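Local coordinates for DegV family protein (PDB 3FDJ) that is of unknown function but probably binds a fatty acid or similar lipid between its two domains, at residues R111-I125 with D143-L155. Numbering follows the deposited sequence.
Sequences RVIDSKSTGPQMRII and DGAIDAYMQKTRL
Arg111 and Asp147 meet through a two-pronged salt bridge that ties strand 109-114 to helix 139-150, part of the helical connection from the DegV N-terminal sheet into strand 153-159 of the second sheet. From CB, 3.7 Å from Asp143 OD1, the arginine passes this same oxygen with CG and CD; the bend at chi2 (66°) carries the chain past that single oxygen, the two side chains crossing at about a right angle. NE then donates to Val112 O, while NH1 and NH2 take Asp147 OD1 and OD2, each at 2.8 Å and each on a syn lone pair, with the two flat groups 7° from coplanar. NH2 also donates to Asp143 OD1 (2.7 Å), and Ile113 CG1 lies over one guanidinium face. An alanine in place of Arg111 would probably leave both carboxylates without their shared cation and the strand less firmly held to the helix. Beyond this charged end the contact turns apolar: Ile113 CG2 reaches SE of the selenomethionine Met150 at 3.6 Å, and Ile125 CG1 packs on Met150 CG. Tyr149 receives Ile124 CG2 at its ring edge, and its hydroxyl, hydrogen-bonded to Glu276, also accepts from a water that donates in turn to Ile124 O. At the far end Gln121 is held at both amide atoms: OE1 accepts from Ser117 OG, and NE2 donates to Thr153 OG1 (2.7 Å, N-H...O 147°), which itself donates to Met150 O at 2.8 Å.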
ATOM      1  N   ARG A 111      -1.742  17.068   8.196  1.00  8.73           N
ATOM      2  CA  ARG A 111      -2.947  16.303   7.877  1.00  9.27           C
ATOM      3  C   ARG A 111      -2.523  14.864   7.784  1.00  9.49           C
ATOM      4  O   ARG A 111      -1.626  14.535   6.991  1.00 10.86           O
ATOM      5  CB  ARG A 111      -3.566  16.756   6.559  1.00  9.65           C
ATOM      6  CG  ARG A 111      -4.557  15.739   5.959  1.00 10.03           C
ATOM      7  CD  ARG A 111      -5.820  15.553   6.818  1.00 12.96           C
ATOM      8  NE  ARG A 111      -6.536  14.320   6.451  1.00 12.89           N
ATOM      9  CZ  ARG A 111      -7.312  14.160   5.371  1.00 14.14           C
ATOM     10  NH1 ARG A 111      -7.901  12.998   5.170  1.00 13.72           N
ATOM     11  NH2 ARG A 111      -7.534  15.146   4.505  1.00 13.55           N
ATOM     12  N   VAL A 112      -3.140  14.018   8.603  1.00  8.47           N
ATOM     13  CA  VAL A 112      -2.919  12.575   8.508  1.00  8.40           C
ATOM     14  C   VAL A 112      -4.074  12.000   7.684  1.00  8.79           C
ATOM     15  O   VAL A 112      -5.245  12.223   8.022  1.00  8.56           O
ATOM     16  CB  VAL A 112      -2.826  11.898   9.864  1.00  7.95           C
ATOM     17  CG1 VAL A 112      -2.542  10.405   9.679  1.00  8.47           C
ATOM     18  CG2 VAL A 112      -1.744  12.546  10.774  1.00  6.98           C
ATOM     19  N   ILE A 113      -3.706  11.299   6.608  1.00  8.42           N
ATOM     20  CA  ILE A 113      -4.651  10.684   5.661  1.00  8.48           C
ATOM     21  C   ILE A 113      -4.669   9.179   5.876  1.00  8.53           C
ATOM     22  O   ILE A 113      -3.680   8.486   5.625  1.00  8.89           O
ATOM     23  CB  ILE A 113      -4.288  10.974   4.189  1.00  9.38           C
ATOM     24  CG1 ILE A 113      -4.207  12.472   3.930  1.00 10.28           C
ATOM     25  CG2 ILE A 113      -5.315  10.291   3.242  1.00  8.17           C
ATOM     26  CD1 ILE A 113      -3.586  12.802   2.580  1.00  9.81           C
ATOM     27  N   ASP A 114      -5.798   8.683   6.371  1.00  9.04           N
ATOM     28  CA  ASP A 114      -6.062   7.248   6.397  1.00  9.51           C
ATOM     29  C   ASP A 114      -6.366   6.883   4.953  1.00  9.52           C
ATOM     30  O   ASP A 114      -7.386   7.291   4.414  1.00 10.17           O
ATOM     31  CB  ASP A 114      -7.269   6.950   7.280  1.00  9.89           C
ATOM     32  CG  ASP A 114      -7.729   5.486   7.209  1.00 11.64           C
ATOM     33  OD1 ASP A 114      -7.024   4.652   6.621  1.00 12.23           O
ATOM     34  OD2 ASP A 114      -8.826   5.208   7.739  1.00 14.70           O
ATOM     35  N   SER A 115      -5.473   6.138   4.323  1.00 10.46           N
ATOM     36  CA  SER A 115      -5.662   5.767   2.918  1.00 10.55           C
ATOM     37  C   SER A 115      -6.813   4.815   2.708  1.00 11.24           C
ATOM     38  O   SER A 115      -7.229   4.649   1.567  1.00 11.70           O
ATOM     39  CB  SER A 115      -4.408   5.123   2.338  1.00 10.27           C
ATOM     40  OG  SER A 115      -4.147   3.851   2.915  1.00  9.90           O
ATOM     41  N   LYS A 116      -7.278   4.149   3.776  1.00 10.78           N
ATOM     42  CA  LYS A 116      -8.285   3.095   3.664  1.00 10.75           C
ATOM     43  C   LYS A 116      -7.781   1.953   2.762  1.00 10.96           C
ATOM     44  O   LYS A 116      -8.558   1.159   2.244  1.00 10.62           O
ATOM     45  CB  LYS A 116      -9.598   3.657   3.133  1.00 11.19           C
ATOM     46  CG  LYS A 116     -10.115   4.895   3.859  1.00 14.91           C
ATOM     47  CD  LYS A 116     -11.459   5.273   3.237  1.00 21.21           C
ATOM     48  CE  LYS A 116     -11.994   6.597   3.685  1.00 25.46           C
ATOM     49  NZ  LYS A 116     -13.376   6.760   3.128  1.00 28.18           N
ATOM     50  N   SER A 117      -6.473   1.855   2.619  1.00 10.26           N
ATOM     51  CA  SER A 117      -5.888   0.878   1.744  1.00 11.12           C
ATOM     52  C   SER A 117      -4.409   0.636   2.082  1.00 11.13           C
ATOM     53  O   SER A 117      -4.020   0.666   3.247  1.00 10.43           O
ATOM     54  CB  SER A 117      -6.068   1.373   0.303  1.00 12.06           C
ATOM     55  OG  SER A 117      -5.784   0.350  -0.652  1.00 13.06           O
ATOM     56  N   THR A 118      -3.608   0.349   1.061  1.00  9.94           N
ATOM     57  CA  THR A 118      -2.197   0.009   1.229  1.00  9.58           C
ATOM     58  C   THR A 118      -1.500   0.135  -0.116  1.00  9.66           C
ATOM     59  O   THR A 118      -2.155   0.294  -1.158  1.00 10.28           O
ATOM     60  CB  THR A 118      -2.030  -1.428   1.761  1.00 11.20           C
ATOM     61  OG1 THR A 118      -0.704  -1.585   2.286  1.00 12.16           O
ATOM     62  CG2 THR A 118      -2.320  -2.479   0.655  1.00  9.38           C
ATOM     63  N   GLY A 119      -0.174   0.056  -0.082  1.00  8.80           N
ATOM     64  CA  GLY A 119       0.645  -0.125  -1.265  1.00  8.40           C
ATOM     65  C   GLY A 119       0.339   0.838  -2.382  1.00  8.31           C
ATOM     66  O   GLY A 119       0.448   2.051  -2.198  1.00  9.05           O
ATOM     67  N   PRO A 120      -0.031   0.303  -3.565  1.00  7.73           N
ATOM     68  CA  PRO A 120      -0.151   1.191  -4.703  1.00  8.53           C
ATOM     69  C   PRO A 120      -1.225   2.252  -4.586  1.00  8.20           C
ATOM     70  O   PRO A 120      -1.125   3.277  -5.254  1.00  7.31           O
ATOM     71  CB  PRO A 120      -0.427   0.240  -5.881  1.00  8.94           C
ATOM     72  CG  PRO A 120      -0.949  -0.986  -5.262  1.00  9.90           C
ATOM     73  CD  PRO A 120      -0.192  -1.097  -3.957  1.00  8.25           C
ATOM     74  N   GLN A 121      -2.245   2.027  -3.760  1.00  8.97           N
ATOM     75  CA  GLN A 121      -3.245   3.075  -3.535  1.00  9.54           C
ATOM     76  C   GLN A 121      -2.652   4.239  -2.726  1.00  9.71           C
ATOM     77  O   GLN A 121      -2.927   5.413  -3.026  1.00 10.49           O
ATOM     78  CB  GLN A 121      -4.518   2.487  -2.901  1.00 10.46           C
ATOM     79  CG  GLN A 121      -5.745   3.446  -2.883  1.00 12.28           C
ATOM     80  CD  GLN A 121      -7.105   2.728  -2.878  1.00 14.02           C
ATOM     81  OE1 GLN A 121      -7.206   1.545  -2.560  1.00 16.38           O
ATOM     82  NE2 GLN A 121      -8.176   3.479  -3.164  1.00 15.56           N
HETATM   83  N   MSE A 122      -1.824   3.917  -1.735  1.00  9.16           N
HETATM   84  CA  MSE A 122      -1.051   4.939  -0.993  1.00  9.13           C
HETATM   85  C   MSE A 122      -0.137   5.677  -1.964  1.00  9.42           C
HETATM   86  O   MSE A 122      -0.061   6.908  -1.924  1.00  9.86           O
HETATM   87  CB  MSE A 122      -0.223   4.316   0.149  1.00  9.73           C
HETATM   88  CG  MSE A 122      -1.067   3.677   1.229  1.00 10.63           C
HETATM   89 SE   MSE A 122       0.025   2.808   2.541  0.80  9.49          SE
HETATM   90  CE  MSE A 122       0.932   4.423   3.286  1.00  8.43           C
ATOM     91  N   ARG A 123       0.517   4.943  -2.871  1.00  8.90           N
ATOM     92  CA  ARG A 123       1.340   5.599  -3.894  1.00  9.10           C
ATOM     93  C   ARG A 123       0.557   6.581  -4.757  1.00  8.82           C
ATOM     94  O   ARG A 123       1.019   7.702  -4.984  1.00  8.06           O
ATOM     95  CB  ARG A 123       2.091   4.587  -4.773  1.00  8.78           C
ATOM     96  CG  ARG A 123       2.991   5.261  -5.737  1.00 10.16           C
ATOM     97  CD  ARG A 123       3.856   4.292  -6.485  1.00 11.30           C
ATOM     98  NE  ARG A 123       4.685   5.049  -7.405  1.00 11.58           N
ATOM     99  CZ  ARG A 123       5.841   4.628  -7.911  1.00 15.69           C
ATOM    100  NH1 ARG A 123       6.345   3.419  -7.611  1.00 14.01           N
ATOM    101  NH2 ARG A 123       6.513   5.447  -8.708  1.00 16.06           N
ATOM    102  N   ILE A 124      -0.621   6.168  -5.232  1.00  8.55           N
ATOM    103  CA  ILE A 124      -1.467   7.046  -6.041  1.00  9.02           C
ATOM    104  C   ILE A 124      -1.871   8.314  -5.267  1.00  8.85           C
ATOM    105  O   ILE A 124      -1.884   9.412  -5.817  1.00  9.60           O
ATOM    106  CB  ILE A 124      -2.681   6.274  -6.614  1.00  9.13           C
ATOM    107  CG1 ILE A 124      -2.207   5.388  -7.766  1.00  8.40           C
ATOM    108  CG2 ILE A 124      -3.775   7.221  -7.117  1.00  8.73           C
ATOM    109  CD1 ILE A 124      -3.317   4.606  -8.508  1.00 11.03           C
ATOM    110  N   ILE A 125      -2.214   8.161  -4.004  1.00  8.98           N
ATOM    111  CA  ILE A 125      -2.520   9.320  -3.160  1.00  9.31           C
ATOM    112  C   ILE A 125      -1.306  10.274  -3.082  1.00  8.50           C
ATOM    113  O   ILE A 125      -1.431  11.473  -3.314  1.00  7.86           O
ATOM    114  CB  ILE A 125      -2.994   8.878  -1.763  1.00  9.22           C
ATOM    115  CG1 ILE A 125      -4.338   8.163  -1.896  1.00  9.86           C
ATOM    116  CG2 ILE A 125      -3.108  10.079  -0.810  1.00 11.27           C
ATOM    117  CD1 ILE A 125      -4.779   7.373  -0.650  1.00 11.40           C
ATOM    118  N   ASP A 143      -5.813  19.685   1.212  1.00 10.32           N
ATOM    119  CA  ASP A 143      -6.357  18.919   2.327  1.00 11.51           C
ATOM    120  C   ASP A 143      -7.830  18.556   2.055  1.00 11.94           C
ATOM    121  O   ASP A 143      -8.239  17.464   2.345  1.00 14.13           O
ATOM    122  CB  ASP A 143      -6.211  19.726   3.612  1.00 11.83           C
ATOM    123  CG  ASP A 143      -6.682  18.978   4.861  1.00 15.22           C
ATOM    124  OD1 ASP A 143      -6.733  17.738   4.851  1.00 18.83           O
ATOM    125  OD2 ASP A 143      -6.972  19.654   5.870  1.00 20.28           O
ATOM    126  N   GLY A 144      -8.598  19.479   1.502  1.00 12.19           N
ATOM    127  CA  GLY A 144     -10.002  19.201   1.119  1.00 12.58           C
ATOM    128  C   GLY A 144     -10.121  18.261  -0.068  1.00 11.13           C
ATOM    129  O   GLY A 144     -10.902  17.313  -0.060  1.00 12.67           O
ATOM    130  N   ALA A 145      -9.314  18.518  -1.077  1.00  9.51           N
ATOM    131  CA  ALA A 145      -9.499  17.894  -2.382  1.00  9.44           C
ATOM    132  C   ALA A 145      -9.031  16.457  -2.445  1.00  9.13           C
ATOM    133  O   ALA A 145      -9.572  15.669  -3.239  1.00 10.33           O
ATOM    134  CB  ALA A 145      -8.831  18.729  -3.468  1.00  9.85           C
ATOM    135  N   ILE A 146      -8.036  16.097  -1.635  1.00  8.56           N
ATOM    136  CA  ILE A 146      -7.446  14.769  -1.716  1.00  8.73           C
ATOM    137  C   ILE A 146      -8.484  13.692  -1.357  1.00  9.76           C
ATOM    138  O   ILE A 146      -8.518  12.625  -1.980  1.00  9.30           O
ATOM    139  CB  ILE A 146      -6.152  14.642  -0.865  1.00  9.17           C
ATOM    140  CG1 ILE A 146      -5.427  13.337  -1.208  1.00 10.68           C
ATOM    141  CG2 ILE A 146      -6.412  14.766   0.651  1.00  8.24           C
ATOM    142  CD1 ILE A 146      -4.876  13.289  -2.689  1.00  9.22           C
ATOM    143  N   ASP A 147      -9.337  13.979  -0.371  1.00  9.61           N
ATOM    144  CA  ASP A 147     -10.388  13.010   0.014  1.00 10.85           C
ATOM    145  C   ASP A 147     -11.415  12.769  -1.090  1.00 10.09           C
ATOM    146  O   ASP A 147     -11.895  11.646  -1.265  1.00 10.32           O
ATOM    147  CB  ASP A 147     -11.054  13.420   1.297  1.00 10.43           C
ATOM    148  CG  ASP A 147     -10.060  13.582   2.407  1.00 14.90           C
ATOM    149  OD1 ASP A 147      -9.820  12.588   3.137  1.00 18.30           O
ATOM    150  OD2 ASP A 147      -9.450  14.669   2.488  1.00 16.22           O
ATOM    151  N   ALA A 148     -11.718  13.799  -1.866  1.00  9.73           N
ATOM    152  CA  ALA A 148     -12.602  13.642  -3.009  1.00 10.08           C
ATOM    153  C   ALA A 148     -11.955  12.775  -4.097  1.00  9.57           C
ATOM    154  O   ALA A 148     -12.604  11.901  -4.683  1.00  9.50           O
ATOM    155  CB  ALA A 148     -12.969  15.020  -3.568  1.00 10.23           C
ATOM    156  N   TYR A 149     -10.677  13.044  -4.364  1.00  9.14           N
ATOM    157  CA  TYR A 149      -9.873  12.291  -5.334  1.00  9.47           C
ATOM    158  C   TYR A 149      -9.812  10.797  -4.979  1.00  9.06           C
ATOM    159  O   TYR A 149      -9.958   9.918  -5.862  1.00  9.43           O
ATOM    160  CB  TYR A 149      -8.468  12.903  -5.426  1.00  8.94           C
ATOM    161  CG  TYR A 149      -7.537  12.117  -6.312  1.00  9.50           C
ATOM    162  CD1 TYR A 149      -7.514  12.339  -7.685  1.00  9.95           C
ATOM    163  CD2 TYR A 149      -6.722  11.116  -5.794  1.00  8.90           C
ATOM    164  CE1 TYR A 149      -6.676  11.585  -8.521  1.00 10.88           C
ATOM    165  CE2 TYR A 149      -5.874  10.374  -6.605  1.00 10.34           C
ATOM    166  CZ  TYR A 149      -5.845  10.617  -7.963  1.00 12.53           C
ATOM    167  OH  TYR A 149      -5.021   9.887  -8.796  1.00 15.02           O
HETATM  168  N   MSE A 150      -9.648  10.510  -3.688  1.00  8.62           N
HETATM  169  CA  MSE A 150      -9.571   9.124  -3.204  1.00  9.25           C
HETATM  170  C   MSE A 150     -10.823   8.284  -3.480  1.00  9.81           C
HETATM  171  O   MSE A 150     -10.755   7.058  -3.654  1.00  9.87           O
HETATM  172  CB  MSE A 150      -9.258   9.138  -1.705  1.00 10.05           C
HETATM  173  CG  MSE A 150      -7.808   9.434  -1.430  1.00 11.24           C
HETATM  174 SE   MSE A 150      -7.562  10.016   0.422  0.80 13.19          SE
HETATM  175  CE  MSE A 150      -8.216   8.461   1.328  1.00 14.40           C
ATOM    176  N   GLN A 151     -11.964   8.941  -3.532  1.00  9.55           N
ATOM    177  CA  GLN A 151     -13.205   8.248  -3.848  1.00 10.92           C
ATOM    178  C   GLN A 151     -13.176   7.647  -5.247  1.00 10.93           C
ATOM    179  O   GLN A 151     -13.931   6.700  -5.508  1.00 11.57           O
ATOM    180  CB  GLN A 151     -14.398   9.202  -3.673  1.00 10.95           C
ATOM    181  CG  GLN A 151     -14.603   9.571  -2.229  1.00 12.87           C
ATOM    182  CD  GLN A 151     -15.845  10.406  -1.976  1.00 16.68           C
ATOM    183  OE1 GLN A 151     -16.397  11.052  -2.872  1.00 19.29           O
ATOM    184  NE2 GLN A 151     -16.265  10.427  -0.732  1.00 15.55           N
ATOM    185  N   LYS A 152     -12.344   8.208  -6.135  1.00  9.94           N
ATOM    186  CA  LYS A 152     -12.199   7.757  -7.516  1.00 11.85           C
ATOM    187  C   LYS A 152     -10.919   6.931  -7.693  1.00 11.51           C
ATOM    188  O   LYS A 152     -10.218   7.042  -8.724  1.00 12.62           O
ATOM    189  CB  LYS A 152     -12.188   8.953  -8.484  1.00 12.21           C
ATOM    190  CG  LYS A 152     -13.424   9.807  -8.407  1.00 16.65           C
ATOM    191  CD  LYS A 152     -13.367  10.973  -9.400  1.00 21.56           C
ATOM    192  CE  LYS A 152     -14.712  11.666  -9.507  1.00 25.26           C
ATOM    193  NZ  LYS A 152     -15.800  10.737  -9.994  1.00 28.44           N
ATOM    194  N   THR A 153     -10.600   6.125  -6.680  1.00 10.97           N
ATOM    195  CA  THR A 153      -9.471   5.194  -6.757  1.00 11.19           C
ATOM    196  C   THR A 153      -9.908   3.833  -6.181  1.00 11.21           C
ATOM    197  O   THR A 153     -10.790   3.785  -5.328  1.00 12.66           O
ATOM    198  CB  THR A 153      -8.192   5.695  -6.006  1.00 11.72           C
ATOM    199  OG1 THR A 153      -8.449   5.775  -4.597  1.00 13.01           O
ATOM    200  CG2 THR A 153      -7.730   7.069  -6.525  1.00 11.58           C
ATOM    201  N   ARG A 154      -9.296   2.744  -6.658  1.00  9.42           N
ATOM    202  CA  ARG A 154      -9.600   1.401  -6.215  1.00 10.01           C
ATOM    203  C   ARG A 154      -8.332   0.590  -6.098  1.00 10.41           C
ATOM    204  O   ARG A 154      -7.311   0.935  -6.696  1.00 11.21           O
ATOM    205  CB  ARG A 154     -10.510   0.696  -7.203  1.00  9.29           C
ATOM    206  CG  ARG A 154     -11.920   1.286  -7.299  1.00 10.67           C
ATOM    207  CD  ARG A 154     -12.765   1.099  -6.026  1.00 10.92           C
ATOM    208  NE  ARG A 154     -12.898  -0.306  -5.649  1.00  9.82           N
ATOM    209  CZ  ARG A 154     -13.779  -1.178  -6.128  1.00 12.90           C
ATOM    210  NH1 ARG A 154     -14.694  -0.816  -7.023  1.00 13.33           N
ATOM    211  NH2 ARG A 154     -13.766  -2.440  -5.673  1.00 12.36           N
ATOM    212  N   LEU A 155      -8.417  -0.500  -5.347  1.00  9.78           N
ATOM    213  CA  LEU A 155      -7.334  -1.446  -5.227  1.00 10.12           C
ATOM    214  C   LEU A 155      -7.841  -2.860  -5.427  1.00 10.26           C
ATOM    215  O   LEU A 155      -8.879  -3.236  -4.881  1.00 10.51           O
ATOM    216  CB  LEU A 155      -6.665  -1.338  -3.851  1.00 10.90           C
ATOM    217  CG  LEU A 155      -5.529  -2.338  -3.588  1.00 11.75           C
ATOM    218  CD1 LEU A 155      -4.422  -1.664  -2.763  1.00 13.51           C
ATOM    219  CD2 LEU A 155      -6.023  -3.588  -2.910  1.00 12.39           C
TER
HETATM  220  O   HOH W   1      -2.223  10.122  -8.450  1.00 13.05           O